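Local atomic coordinates of glutamate racemase (Francisella tularensis subsp. tularensis, PDB entry 3OUT), a protein that belongs to the Asp/Glu/hydantoin racemase family of enzymes and is built around two parallel beta-sheets flanked by helices. Residues S208-A211 and S212-Y216. Sequence-based numbering, arbitrary orientation.
Sequences SLQA and SKMLY
Ser212 and Ser208 meet one turn apart, and two bonds grip a single acceptor. Ser208 O takes the backbone Ser212 N at 3.1 Å and also Ser212 OG at 3.1 Å, the two donors arriving from opposite faces of the carbonyl plane. The hydroxyl can do this because OG lies anti to its own carbonyl carbon (chi1 -56°), which turns it back along the helix; serine is short enough for its hydroxyl to reach the carbonyl of the preceding turn, which gives the hydroxyl of this buried residue an acceptor within the helix. Ser208 OG bonds instead to Asp206, just before the helix.

The same i to i+4 ladder continues with Lys213 N to Leu209 O (2.8 Å), Met214 N to Gln210 O and Leu215 N to Ala211 O, the regular pattern of an alpha-helix. These residues form the first part of helix 208-221, which follows strand 203-205 of the four-stranded parallel sheet yet packs on helices 20-29 and 100-106 and on strand 72-75 of the six-stranded one. Its start approaches the bound D-glutamic acid, about 9 Å from the side chain of Ser208. Ala211 suits the inner face, where its small methyl lets Val100, Ala103 and Ile74 come close, while Leu215 extends that apolar face onto Ala72.

The side chains of Gln210 and Lys213 meet across the turn by van der Waals contact and cross at about a right angle, the lysine bending at chi3 (-59°) to bring CE to 3.4 Å from Gln210 OE1; NZ stays at 4.0 Å. Gln210 NE2 is hydrogen-bonded to Ser106 OG, which helps fix the amide. Met214, present as selenomethionine, lays its CG 3.4 Å from Gln210 O, and its flexible, apolar chain reaches Ser106.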
ATOM      1  N   SER B 208       0.444  29.190  -0.074  1.00 12.31           N
ATOM      2  CA  SER B 208       1.481  28.512   0.747  1.00 13.11           C
ATOM      3  C   SER B 208       2.102  29.320   1.853  1.00 11.94           C
ATOM      4  O   SER B 208       2.261  28.819   2.968  1.00 11.23           O
ATOM      5  CB  SER B 208       2.593  27.915  -0.117  1.00 14.96           C
ATOM      6  OG  SER B 208       3.139  28.876  -0.973  1.00 22.49           O
ATOM      7  N   LEU B 209       2.514  30.555   1.570  1.00 11.36           N
ATOM      8  CA  LEU B 209       3.139  31.358   2.613  1.00 11.28           C
ATOM      9  C   LEU B 209       2.144  31.708   3.723  1.00 11.07           C
ATOM     10  O   LEU B 209       2.494  31.665   4.890  1.00 12.50           O
ATOM     11  CB  LEU B 209       3.781  32.626   2.032  1.00 12.00           C
ATOM     12  CG  LEU B 209       4.544  33.480   3.044  1.00 14.82           C
ATOM     13  CD1 LEU B 209       5.713  32.745   3.753  1.00 13.83           C
ATOM     14  CD2 LEU B 209       5.011  34.748   2.284  1.00 13.29           C
ATOM     15  N   GLN B 210       0.920  32.042   3.339  1.00 12.03           N
ATOM     16  CA  GLN B 210      -0.159  32.328   4.307  1.00 11.65           C
ATOM     17  C   GLN B 210      -0.352  31.143   5.244  1.00 12.37           C
ATOM     18  O   GLN B 210      -0.458  31.333   6.468  1.00 11.52           O
ATOM     19  CB  GLN B 210      -1.446  32.662   3.589  1.00 11.73           C
ATOM     20  CG  GLN B 210      -2.674  32.930   4.486  1.00 12.80           C
ATOM     21  CD  GLN B 210      -2.600  34.224   5.322  1.00 18.02           C
ATOM     22  OE1 GLN B 210      -1.559  34.850   5.460  1.00 15.49           O
ATOM     23  NE2 GLN B 210      -3.732  34.619   5.875  1.00 20.21           N
ATOM     24  N   ALA B 211      -0.369  29.923   4.692  1.00 11.22           N
ATOM     25  CA  ALA B 211      -0.475  28.731   5.544  1.00 10.93           C
ATOM     26  C   ALA B 211       0.679  28.642   6.535  1.00 11.15           C
ATOM     27  O   ALA B 211       0.502  28.365   7.732  1.00 10.33           O
ATOM     28  CB  ALA B 211      -0.581  27.397   4.647  1.00 10.17           C
ATOM     29  N   SER B 212       1.893  28.898   6.048  1.00 10.99           N
ATOM     30  CA  SER B 212       3.054  28.911   6.940  1.00 12.14           C
ATOM     31  C   SER B 212       2.936  29.970   8.040  1.00 12.05           C
ATOM     32  O   SER B 212       3.256  29.704   9.191  1.00 12.31           O
ATOM     33  CB  SER B 212       4.326  29.090   6.127  1.00 12.50           C
ATOM     34  OG  SER B 212       4.418  28.076   5.130  1.00 14.65           O
ATOM     35  N   LYS B 213       2.474  31.163   7.674  1.00 12.51           N
ATOM     36  CA  LYS B 213       2.220  32.232   8.667  1.00 13.18           C
ATOM     37  C   LYS B 213       1.179  31.871   9.704  1.00 12.42           C
ATOM     38  O   LYS B 213       1.338  32.243  10.869  1.00 12.39           O
ATOM     39  CB  LYS B 213       1.850  33.519   7.961  1.00 14.60           C
ATOM     40  CG  LYS B 213       3.018  34.041   7.162  1.00 17.51           C
ATOM     41  CD  LYS B 213       2.862  35.457   6.740  1.00 24.35           C
ATOM     42  CE  LYS B 213       1.682  35.725   5.903  1.00 26.85           C
ATOM     43  NZ  LYS B 213       1.639  37.193   5.543  1.00 29.58           N
HETATM   44  N   MSE B 214       0.139  31.143   9.289  1.00 12.46           N
HETATM   45  CA  MSE B 214      -0.869  30.654  10.224  1.00 13.15           C
HETATM   46  C   MSE B 214      -0.225  29.725  11.253  1.00 13.80           C
HETATM   47  O   MSE B 214      -0.554  29.775  12.434  1.00 14.33           O
HETATM   48  CB  MSE B 214      -2.058  29.991   9.492  1.00 13.16           C
HETATM   49  CG  MSE B 214      -2.911  30.991   8.759  1.00 13.22           C
HETATM   50 SE   MSE B 214      -4.269  30.042   7.756  1.00 20.75          SE
HETATM   51  CE  MSE B 214      -5.664  31.423   7.814  1.00 20.30           C
ATOM     52  N   LEU B 215       0.670  28.849  10.798  1.00 13.71           N
ATOM     53  CA  LEU B 215       1.371  27.972  11.708  1.00 13.96           C
ATOM     54  C   LEU B 215       2.291  28.788  12.643  1.00 14.17           C
ATOM     55  O   LEU B 215       2.262  28.576  13.825  1.00 14.31           O
ATOM     56  CB  LEU B 215       2.164  26.916  10.944  1.00 14.82           C
ATOM     57  CG  LEU B 215       2.982  25.965  11.835  1.00 17.39           C
ATOM     58  CD1 LEU B 215       2.128  25.355  12.937  1.00 17.27           C
ATOM     59  CD2 LEU B 215       3.596  24.874  11.001  1.00 19.79           C
ATOM     60  N   TYR B 216       3.047  29.745  12.109  1.00 14.95           N
ATOM     61  CA  TYR B 216       3.849  30.653  12.934  1.00 14.67           C
ATOM     62  C   TYR B 216       2.987  31.296  14.052  1.00 15.62           C
ATOM     63  O   TYR B 216       3.363  31.272  15.233  1.00 14.79           O
ATOM     64  CB  TYR B 216       4.520  31.769  12.117  1.00 15.65           C
ATOM     65  CG  TYR B 216       5.167  32.760  13.045  1.00 16.54           C
ATOM     66  CD1 TYR B 216       6.444  32.552  13.542  1.00 18.65           C
ATOM     67  CD2 TYR B 216       4.473  33.880  13.470  1.00 21.52           C
ATOM     68  CE1 TYR B 216       7.018  33.433  14.454  1.00 20.55           C
ATOM     69  CE2 TYR B 216       5.033  34.773  14.383  1.00 22.60           C
ATOM     70  CZ  TYR B 216       6.305  34.535  14.871  1.00 22.77           C
ATOM     71  OH  TYR B 216       6.859  35.423  15.776  1.00 25.16           O
TER